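Local coordinates for peridinin-chlorophyll A protein (Amphidinium carterae, PDB 2C9E) that probably serves as a water-soluble light-harvesting antenna for blue-green light, holding peridinin and chlorophyll a inside an all-helical shell, at residues A[41-46]-A[115-120]; A[47-52]-A[243-248]. All coordinates share one frame; numbering follows the deposited sequence.

Interaction 1: residues A[41-46]-A[115-120]; sequences PRQAAL and AFPESR. With CLA (chlorophyll a), chain B.
The carboxamide of Gln43 bonds a backbone carbonyl from above its plane: NE2 lies 3.2 Å from Ala115 O, 60° out of the carbonyl plane. Its N-H...O angle is 152°, moderately straight. The bond ties the start of helix 41-55 to the residue just ahead of a type II beta turn, Phe116 to Ser119, that leads into helix 119-128 of the peridinin-chlorophyll protein fold. Ala115 O is gripped twice, because a water also donates to it at 2.8 Å and reaches weakly to Gln43 O. Gln43 stretches out, CG anti to the backbone N (chi1 -165°), and slides past Pro117 in the opposite direction, with OE1 3.7 Å from Pro117 CB. An alanine in place of Gln43 removes the amide and would probably loosen this loop on the helix, since both the bond to Ala115 O and the chain lying along Pro117 go. The Pro117 ring meets Ala44, CG to CB 4.0 Å, and Tyr32 OH is hydrogen-bonded to Pro117 O. Phe116 turns away from the helix at CB, yet its ring end comes back toward Ala44. Chlorophyll phytyl carbon C5 sits over the centre of one face of that ring, 3.7 Å above its plane.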
loop_
_atom_site.group_PDB
_atom_site.type_symbol
_atom_site.label_atom_id
_atom_site.label_comp_id
_atom_site.label_asym_id
_atom_site.label_seq_id
_atom_site.Cartn_x
_atom_site.Cartn_y
_atom_site.Cartn_z
ATOM N N PRO A 41 1.133 3.575 18.282
ATOM C CA PRO A 41 1.936 2.777 17.354
ATOM C C PRO A 41 1.495 1.331 17.250
ATOM O O PRO A 41 1.500 0.756 16.182
ATOM C CB PRO A 41 3.351 2.897 17.922
ATOM C CG PRO A 41 3.092 3.051 19.396
ATOM C CD PRO A 41 1.985 4.092 19.375
ATOM N N ARG A 42 1.119 0.731 18.363
ATOM C CA ARG A 42 0.699 -0.663 18.316
ATOM C C ARG A 42 -0.608 -0.842 17.527
ATOM O O ARG A 42 -0.778 -1.822 16.791
ATOM C CB ARG A 42 0.507 -1.191 19.753
ATOM C CG ARG A 42 0.229 -2.654 19.814
ATOM C CD ARG A 42 -0.282 -3.078 21.187
ATOM N NE ARG A 42 -0.589 -4.493 21.140
ATOM C CZ ARG A 42 0.300 -5.440 21.416
ATOM N NH1 ARG A 42 1.532 -5.089 21.780
ATOM N NH2 ARG A 42 -0.021 -6.728 21.275
ATOM N N GLN A 43 -1.535 0.085 17.706
ATOM C CA GLN A 43 -2.811 0.008 17.030
ATOM C C GLN A 43 -2.593 0.189 15.521
ATOM O O GLN A 43 -3.216 -0.496 14.706
ATOM C CB GLN A 43 -3.766 1.094 17.539
ATOM C CG GLN A 43 -5.233 0.822 17.123
ATOM C CD GLN A 43 -6.218 1.979 17.424
ATOM O OE1 GLN A 43 -5.987 2.797 18.346
ATOM N NE2 GLN A 43 -7.339 2.035 16.654
ATOM N N ALA A 44 -1.702 1.110 15.159
ATOM C CA ALA A 44 -1.382 1.356 13.743
ATOM C C ALA A 44 -0.758 0.108 13.130
ATOM O O ALA A 44 -1.103 -0.289 12.010
ATOM C CB ALA A 44 -0.413 2.560 13.617
ATOM N N ALA A 45 0.145 -0.540 13.851
ATOM C CA ALA A 45 0.808 -1.745 13.284
ATOM C C ALA A 45 -0.187 -2.924 13.145
ATOM O O ALA A 45 -0.170 -3.672 12.130
ATOM C CB ALA A 45 2.064 -2.144 14.186
ATOM N N LEU A 46 -1.070 -3.082 14.140
ATOM C CA LEU A 46 -2.102 -4.129 14.076
ATOM C C LEU A 46 -3.054 -3.824 12.910
ATOM O O LEU A 46 -3.473 -4.732 12.179
ATOM C CB LEU A 46 -2.923 -4.174 15.372
ATOM C CG LEU A 46 -4.105 -5.148 15.417
ATOM C CD1 LEU A 46 -3.661 -6.604 15.036
ATOM C CD2 LEU A 46 -4.661 -5.142 16.855
ATOM N N ALA A 115 -10.265 0.015 12.594
ATOM C CA ALA A 115 -8.943 -0.478 12.918
ATOM C C ALA A 115 -7.818 0.552 13.053
ATOM O O ALA A 115 -6.973 0.445 13.949
ATOM C CB ALA A 115 -8.556 -1.549 11.917
ATOM N N PHE A 116 -7.792 1.559 12.201
ATOM C CA PHE A 116 -6.713 2.554 12.279
ATOM C C PHE A 116 -6.916 3.624 13.357
ATOM O O PHE A 116 -8.008 4.071 13.581
ATOM C CB PHE A 116 -6.508 3.236 10.902
ATOM C CG PHE A 116 -5.786 2.362 9.919
ATOM C CD1 PHE A 116 -6.487 1.490 9.093
ATOM C CD2 PHE A 116 -4.394 2.314 9.921
ATOM C CE1 PHE A 116 -5.806 0.567 8.293
ATOM C CE2 PHE A 116 -3.704 1.412 9.141
ATOM C CZ PHE A 116 -4.389 0.530 8.326
ATOM N N PRO A 117 -5.853 4.017 14.063
ATOM C CA PRO A 117 -6.018 5.044 15.106
ATOM C C PRO A 117 -6.496 6.415 14.672
ATOM O O PRO A 117 -6.024 6.985 13.673
ATOM C CB PRO A 117 -4.630 5.128 15.747
ATOM C CG PRO A 117 -3.720 4.635 14.667
ATOM C CD PRO A 117 -4.506 3.434 14.147
ATOM N N GLU A 118 -7.453 6.923 15.434
ATOM C CA GLU A 118 -8.022 8.240 15.225
ATOM C C GLU A 118 -8.518 8.519 13.813
ATOM O O GLU A 118 -8.386 9.633 13.286
ATOM C CB GLU A 118 -7.002 9.282 15.620
ATOM C CG GLU A 118 -7.506 10.159 16.717
ATOM C CD GLU A 118 -6.898 9.811 18.068
ATOM O OE1 GLU A 118 -5.737 10.247 18.320
ATOM O OE2 GLU A 118 -7.576 9.100 18.864
ATOM N N SER A 119 -9.101 7.516 13.196
ATOM C CA SER A 119 -9.608 7.722 11.849
ATOM C C SER A 119 -10.860 8.619 11.911
ATOM O O SER A 119 -11.286 9.147 10.886
ATOM C CB SER A 119 -9.918 6.381 11.198
ATOM O OG SER A 119 -11.055 5.836 11.810
ATOM N N ARG A 120 -11.425 8.812 13.110
ATOM C CA ARG A 120 -12.597 9.688 13.302
ATOM C C ARG A 120 -12.283 11.189 13.201
ATOM O O ARG A 120 -13.083 11.979 12.682
ATOM C CB ARG A 120 -13.233 9.450 14.669
ATOM C CG ARG A 120 -14.362 10.423 15.029
ATOM C CD ARG A 120 -15.283 9.752 16.034
ATOM N NE ARG A 120 -15.473 10.499 17.281
ATOM C CZ ARG A 120 -16.506 11.310 17.529
ATOM N NH1 ARG A 120 -17.467 11.510 16.610
ATOM N NH2 ARG A 120 -16.603 11.889 18.722
HETATM MG MG CLA B . -7.997 3.617 -2.803
HETATM C CHA CLA B . -10.331 3.615 -0.118
HETATM C CHB CLA B . -7.490 7.063 -2.248
HETATM C CHC CLA B . -5.031 3.564 -4.592
HETATM C CHD CLA B . -8.075 0.135 -2.741
HETATM N NA CLA B . -8.777 5.094 -1.305
HETATM C C1A CLA B . -9.809 4.875 -0.381
HETATM C C2A CLA B . -10.255 6.207 0.227
HETATM C C3A CLA B . -9.462 7.272 -0.551
HETATM C C4A CLA B . -8.492 6.478 -1.420
HETATM C CMA CLA B . -10.452 8.146 -1.419
HETATM C CAA CLA B . -9.953 6.375 1.714
HETATM C CBA CLA B . -8.497 6.095 2.014
HETATM C CGA CLA B . -8.134 6.402 3.446
HETATM O O1A CLA B . -8.759 5.853 4.360
HETATM O O2A CLA B . -7.152 7.266 3.756
HETATM N NB CLA B . -6.607 5.074 -3.437
HETATM C C1B CLA B . -6.639 6.426 -3.150
HETATM C C2B CLA B . -5.639 7.081 -3.972
HETATM C C3B CLA B . -4.956 6.111 -4.651
HETATM C C4B CLA B . -5.492 4.833 -4.221
HETATM C CMB CLA B . -5.351 8.596 -4.134
HETATM C CAB CLA B . -3.951 6.556 -5.633
HETATM C CBB CLA B . -3.286 5.645 -6.466
HETATM N NC CLA B . -6.782 2.126 -3.531
HETATM C C1C CLA B . -5.622 2.319 -4.275
HETATM C C2C CLA B . -5.132 1.024 -4.726
HETATM C C3C CLA B . -5.978 0.071 -4.222
HETATM C C4C CLA B . -7.040 0.757 -3.483
HETATM C CMC CLA B . -3.920 0.793 -5.703
HETATM C CAC CLA B . -5.817 -1.421 -4.455
HETATM C CBC CLA B . -6.908 -1.945 -5.397
HETATM N ND CLA B . -8.895 2.155 -1.670
HETATM C C1D CLA B . -8.966 0.800 -1.871
HETATM C C2D CLA B . -10.010 0.216 -1.040
HETATM C C3D CLA B . -10.551 1.247 -0.353
HETATM C C4D CLA B . -9.887 2.446 -0.766
HETATM C CMD CLA B . -10.458 -1.242 -0.905
HETATM C CAD CLA B . -11.530 1.633 0.636
HETATM O OBD CLA B . -12.496 1.014 1.096
HETATM C CBD CLA B . -11.213 3.095 1.038
HETATM C CGD CLA B . -12.483 3.897 1.155
HETATM O O1D CLA B . -12.935 4.506 0.161
HETATM O O2D CLA B . -13.115 3.939 2.363
HETATM C CED CLA B . -14.335 4.572 2.559
HETATM C C1 CLA B . -6.629 7.242 5.117
HETATM C C2 CLA B . -5.794 6.071 5.277
HETATM C C3 CLA B . -5.958 5.060 6.190
HETATM C C4 CLA B . -7.081 5.067 7.208
HETATM C C5 CLA B . -5.033 3.873 6.310
HETATM C C6 CLA B . -3.881 3.854 5.271
HETATM C C7 CLA B . -2.927 2.689 5.548
HETATM C C8 CLA B . -1.755 2.624 4.579
HETATM C C9 CLA B . -2.223 2.239 3.162
HETATM C C10 CLA B . -0.686 1.689 5.142
HETATM C C11 CLA B . 0.621 1.698 4.350
HETATM C C12 CLA B . 1.737 0.748 4.886
HETATM C C13 CLA B . 3.019 0.785 4.010
HETATM C C14 CLA B . 3.994 -0.313 4.385
HETATM C C15 CLA B . 3.703 2.159 4.126
HETATM C C16 CLA B . 4.878 2.336 3.185
HETATM C C17 CLA B . 5.390 3.732 3.282
HETATM C C18 CLA B . 6.602 4.046 2.393
HETATM C C19 CLA B . 7.866 3.331 2.803
HETATM C C20 CLA B . 6.845 5.530 2.369
HETATM O O HOH W 1 -6.234 -1.684 15.657
HETATM O O HOH W 2 -9.194 3.802 -4.642
#

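Interaction 2: residues A[47-52]-A[243-248]; sequences AVEKLL and AHVRAI. With CLA (chlorophyll a), chain C.
Helices 41-55 and 234-251, one from each of the two peridinin-chlorophyll family regions of the chain, pack as a buried antiparallel pair along a chlorophyll a. Their short segments cross at -153° with axes 9.4 Å apart. Along 243-248 the first to engage is His244, whose CG is anti to its carbonyl carbon, so that the imidazole lies over the chlorophyll. Chlorin carbon C1C lies 3.2 Å above one face of the imidazole, offset toward the rim. A water at the ring edge, in its plane, is hydrogen-bonded to His244 NE2 at 2.7 Å. The same water is bound to the chlorophyll MG at 2.1 Å, so the histidine is a second-shell residue of the metal. ND1 is hydrogen-bonded to Ala240 O one helical turn back, which fixes the rotation of the ring. Leu52 crosses His244 obliquely, its CD1 resting 4.0 Å from His244 CB. Val245 follows as a fork: CG2 lies 3.7 Å from Leu52 CB, while CG1 faces Glu49 CG, the two side chains crossing at about a right angle. Ile248 slides past Glu49, its CG2 beside both OE1 and CB. Glu49 is buried and its OE2 lies close to Glu53 OE2, which would probably favour a proton on one of them, although Lys249 also touches Glu49. The CD1 end of Ile248 meets Val48 CG1, which in turn touches chlorophyll vinyl carbon CBB at 3.7 Å.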
loop_
_atom_site.group_PDB
_atom_site.type_symbol
_atom_site.label_atom_id
_atom_site.label_comp_id
_atom_site.label_asym_id
_atom_site.label_seq_id
_atom_site.Cartn_x
_atom_site.Cartn_y
_atom_site.Cartn_z
ATOM N N ALA A 47 -3.384 -2.555 12.715
ATOM C CA ALA A 47 -4.275 -2.204 11.603
ATOM C C ALA A 47 -3.680 -2.621 10.282
ATOM O O ALA A 47 -4.358 -3.121 9.405
ATOM C CB ALA A 47 -4.547 -0.710 11.591
ATOM N N VAL A 48 -2.391 -2.405 10.120
ATOM C CA VAL A 48 -1.753 -2.768 8.852
ATOM C C VAL A 48 -1.812 -4.290 8.683
ATOM O O VAL A 48 -2.038 -4.796 7.571
ATOM C CB VAL A 48 -0.332 -2.285 8.833
ATOM C CG1 VAL A 48 0.462 -2.969 7.699
ATOM C CG2 VAL A 48 -0.340 -0.811 8.687
ATOM N N GLU A 49 -1.599 -5.003 9.789
ATOM C CA GLU A 49 -1.689 -6.437 9.769
ATOM C C GLU A 49 -3.117 -6.861 9.303
ATOM O O GLU A 49 -3.276 -7.810 8.539
ATOM C CB GLU A 49 -1.449 -7.017 11.178
ATOM C CG GLU A 49 -1.480 -8.516 11.191
ATOM C CD GLU A 49 -1.618 -9.118 12.585
ATOM O OE1 GLU A 49 -0.979 -8.632 13.536
ATOM O OE2 GLU A 49 -2.356 -10.118 12.715
ATOM N N LYS A 50 -4.147 -6.181 9.776
ATOM C CA LYS A 50 -5.512 -6.551 9.383
ATOM C C LYS A 50 -5.745 -6.180 7.938
ATOM O O LYS A 50 -6.414 -6.896 7.180
ATOM C CB LYS A 50 -6.528 -5.868 10.319
ATOM C CG LYS A 50 -6.419 -6.399 11.756
ATOM C CD LYS A 50 -7.279 -5.655 12.703
ATOM C CE LYS A 50 -7.582 -6.514 13.902
ATOM N NZ LYS A 50 -8.024 -7.916 13.478
ATOM N N LEU A 51 -5.193 -5.055 7.526
ATOM C CA LEU A 51 -5.358 -4.651 6.125
ATOM C C LEU A 51 -4.828 -5.741 5.122
ATOM O O LEU A 51 -5.454 -6.074 4.069
ATOM C CB LEU A 51 -4.620 -3.323 5.930
ATOM C CG LEU A 51 -4.683 -2.691 4.543
ATOM C CD1 LEU A 51 -6.102 -2.181 4.278
ATOM C CD2 LEU A 51 -3.620 -1.543 4.461
ATOM N N LEU A 52 -3.643 -6.254 5.423
ATOM C CA LEU A 52 -3.016 -7.260 4.586
ATOM C C LEU A 52 -3.799 -8.569 4.688
ATOM O O LEU A 52 -4.012 -9.254 3.665
ATOM C CB LEU A 52 -1.580 -7.460 5.053
ATOM C CG LEU A 52 -0.630 -6.252 4.895
ATOM C CD1 LEU A 52 0.824 -6.598 5.436
ATOM C CD2 LEU A 52 -0.585 -5.845 3.447
ATOM N N ALA A 243 4.101 -13.212 4.431
ATOM C CA ALA A 243 5.345 -13.174 5.215
ATOM C C ALA A 243 5.319 -11.921 6.150
ATOM O O ALA A 243 5.694 -11.990 7.315
ATOM C CB ALA A 243 6.571 -13.117 4.281
ATOM N N HIS A 244 4.846 -10.784 5.635
ATOM C CA HIS A 244 4.783 -9.559 6.467
ATOM C C HIS A 244 3.713 -9.707 7.563
ATOM O O HIS A 244 3.910 -9.244 8.663
ATOM C CB HIS A 244 4.455 -8.321 5.623
ATOM C CG HIS A 244 5.574 -7.853 4.726
ATOM N ND1 HIS A 244 5.881 -8.464 3.522
ATOM C CD2 HIS A 244 6.429 -6.802 4.845
ATOM C CE1 HIS A 244 6.879 -7.809 2.938
ATOM N NE2 HIS A 244 7.231 -6.796 3.723
ATOM N N VAL A 245 2.559 -10.312 7.243
ATOM C CA VAL A 245 1.481 -10.538 8.238
ATOM C C VAL A 245 2.136 -11.334 9.372
ATOM O O VAL A 245 1.962 -11.043 10.541
ATOM C CB VAL A 245 0.258 -11.405 7.682
ATOM C CG1 VAL A 245 -0.626 -11.867 8.861
ATOM C CG2 VAL A 245 -0.628 -10.587 6.694
ATOM N N ARG A 246 2.904 -12.349 9.031
ATOM C CA ARG A 246 3.535 -13.101 10.120
ATOM C C ARG A 246 4.544 -12.249 10.924
ATOM O O ARG A 246 4.549 -12.274 12.156
ATOM C CB ARG A 246 4.233 -14.349 9.575
ATOM C CG ARG A 246 5.123 -15.008 10.602
ATOM C CD ARG A 246 6.150 -15.919 9.949
ATOM N NE ARG A 246 5.527 -17.082 9.324
ATOM C CZ ARG A 246 5.780 -17.463 8.075
ATOM N NH1 ARG A 246 6.642 -16.749 7.332
ATOM N NH2 ARG A 246 5.188 -18.553 7.577
ATOM N N ALA A 247 5.380 -11.481 10.224
ATOM C CA ALA A 247 6.395 -10.638 10.887
ATOM C C ALA A 247 5.794 -9.651 11.906
ATOM O O ALA A 247 6.268 -9.503 13.040
ATOM C CB ALA A 247 7.169 -9.888 9.839
ATOM N N ILE A 248 4.728 -8.988 11.495
ATOM C CA ILE A 248 4.086 -8.017 12.348
ATOM C C ILE A 248 3.600 -8.674 13.638
ATOM O O ILE A 248 3.786 -8.132 14.710
ATOM C CB ILE A 248 2.895 -7.381 11.619
ATOM C CG1 ILE A 248 3.397 -6.616 10.393
ATOM C CG2 ILE A 248 2.080 -6.526 12.596
ATOM C CD1 ILE A 248 2.242 -6.062 9.529
HETATM MG MG CLA C . 8.231 -3.175 2.442
HETATM C CHA CLA C . 10.779 -1.849 0.417
HETATM C CHB CLA C . 9.086 -0.925 4.927
HETATM C CHC CLA C . 5.209 -3.774 4.053
HETATM C CHD CLA C . 6.979 -4.722 -0.432
HETATM N NA CLA C . 9.832 -1.711 2.705
HETATM C C1A CLA C . 10.768 -1.332 1.731
HETATM C C2A CLA C . 11.632 -0.206 2.258
HETATM C C3A CLA C . 11.241 -0.099 3.725
HETATM C C4A CLA C . 9.961 -0.930 3.833
HETATM C CMA CLA C . 12.328 -0.741 4.599
HETATM C CAA CLA C . 11.343 1.108 1.524
HETATM C CBA CLA C . 12.349 2.208 1.854
HETATM C CGA CLA C . 11.939 3.565 1.299
HETATM O O1A CLA C . 12.644 4.543 1.555
HETATM O O2A CLA C . 10.727 3.745 0.482
HETATM N NB CLA C . 7.369 -2.566 4.232
HETATM C C1B CLA C . 7.930 -1.664 5.113
HETATM C C2B CLA C . 7.164 -1.665 6.329
HETATM C C3B CLA C . 6.071 -2.469 6.129
HETATM C C4B CLA C . 6.167 -2.990 4.752
HETATM C CMB CLA C . 7.539 -0.936 7.672
HETATM C CAB CLA C . 5.191 -2.562 7.293
HETATM C CBB CLA C . 4.090 -3.328 7.255
HETATM N NC CLA C . 6.413 -4.088 1.895
HETATM C C1C CLA C . 5.325 -4.281 2.728
HETATM C C2C CLA C . 4.372 -5.152 2.049
HETATM C C3C CLA C . 4.865 -5.411 0.814
HETATM C C4C CLA C . 6.145 -4.726 0.704
HETATM C CMC CLA C . 3.043 -5.687 2.589
HETATM C CAC CLA C . 4.235 -6.259 -0.270
HETATM C CBC CLA C . 4.675 -7.768 -0.152
HETATM N ND CLA C . 8.716 -3.272 0.467
HETATM C C1D CLA C . 8.212 -4.050 -0.539
HETATM C C2D CLA C . 9.163 -4.179 -1.609
HETATM C C3D CLA C . 10.166 -3.347 -1.293
HETATM C C4D CLA C . 9.875 -2.784 -0.020
HETATM C CMD CLA C . 8.988 -5.060 -2.899
HETATM C CAD CLA C . 11.381 -2.722 -1.753
HETATM O OBD CLA C . 12.171 -3.038 -2.660
HETATM C CBD CLA C . 11.704 -1.586 -0.803
HETATM C CGD CLA C . 13.163 -1.728 -0.428
HETATM O O1D CLA C . 13.477 -2.356 0.581
HETATM O O2D CLA C . 14.112 -1.203 -1.243
HETATM C CED CLA C . 15.387 -1.466 -1.014
HETATM C C1 CLA C . 10.448 5.090 0.014
HETATM C C2 CLA C . 9.267 5.022 -0.720
HETATM C C3 CLA C . 8.891 5.647 -1.904
HETATM C C4 CLA C . 9.817 6.657 -2.683
HETATM C C5 CLA C . 7.483 5.393 -2.581
HETATM C C6 CLA C . 6.514 4.471 -1.776
HETATM C C7 CLA C . 5.244 4.090 -2.581
HETATM C C8 CLA C . 4.264 3.115 -1.874
HETATM C C9 CLA C . 3.267 2.525 -2.899
HETATM C C10 CLA C . 3.497 3.899 -0.784
HETATM C C11 CLA C . 2.243 3.199 -0.201
HETATM C C12 CLA C . 1.720 3.922 1.043
HETATM C C13 CLA C . 1.427 5.423 0.894
HETATM C C14 CLA C . 1.398 6.181 2.204
HETATM C C15 CLA C . 0.100 5.604 0.146
HETATM C C16 CLA C . -1.164 5.135 0.848
HETATM C C17 CLA C . -2.275 5.054 -0.160
HETATM C C18 CLA C . -3.658 4.751 0.404
HETATM C C19 CLA C . -4.664 4.702 -0.717
HETATM C C20 CLA C . -4.066 5.822 1.396
HETATM O O HOH W 3 9.064 -4.920 3.334
#

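How the interactions relate
Both contacts use helix 41-55 and follow one another along it, their centres about 13 Å apart. Interaction 1 fastens the first turns to a loop, interaction 2 the next turns to helix 234-251. They touch where Phe116 CE2 lies 3.3 Å from Ala47 CB, and where Ile248 CG2 lies 3.7 Å from Ala45 O. The two contacts touch different chlorophylls, each with a water on its metal; MG of CLA (chain B) and MG of CLA (chain C) are 18.4 Å apart. Interaction 1 meets the phytyl tail of the first, interaction 2 the chlorin of the second. Ala45 and, from interaction 2, His244 and Ile248 also line the pocket of one peridinin.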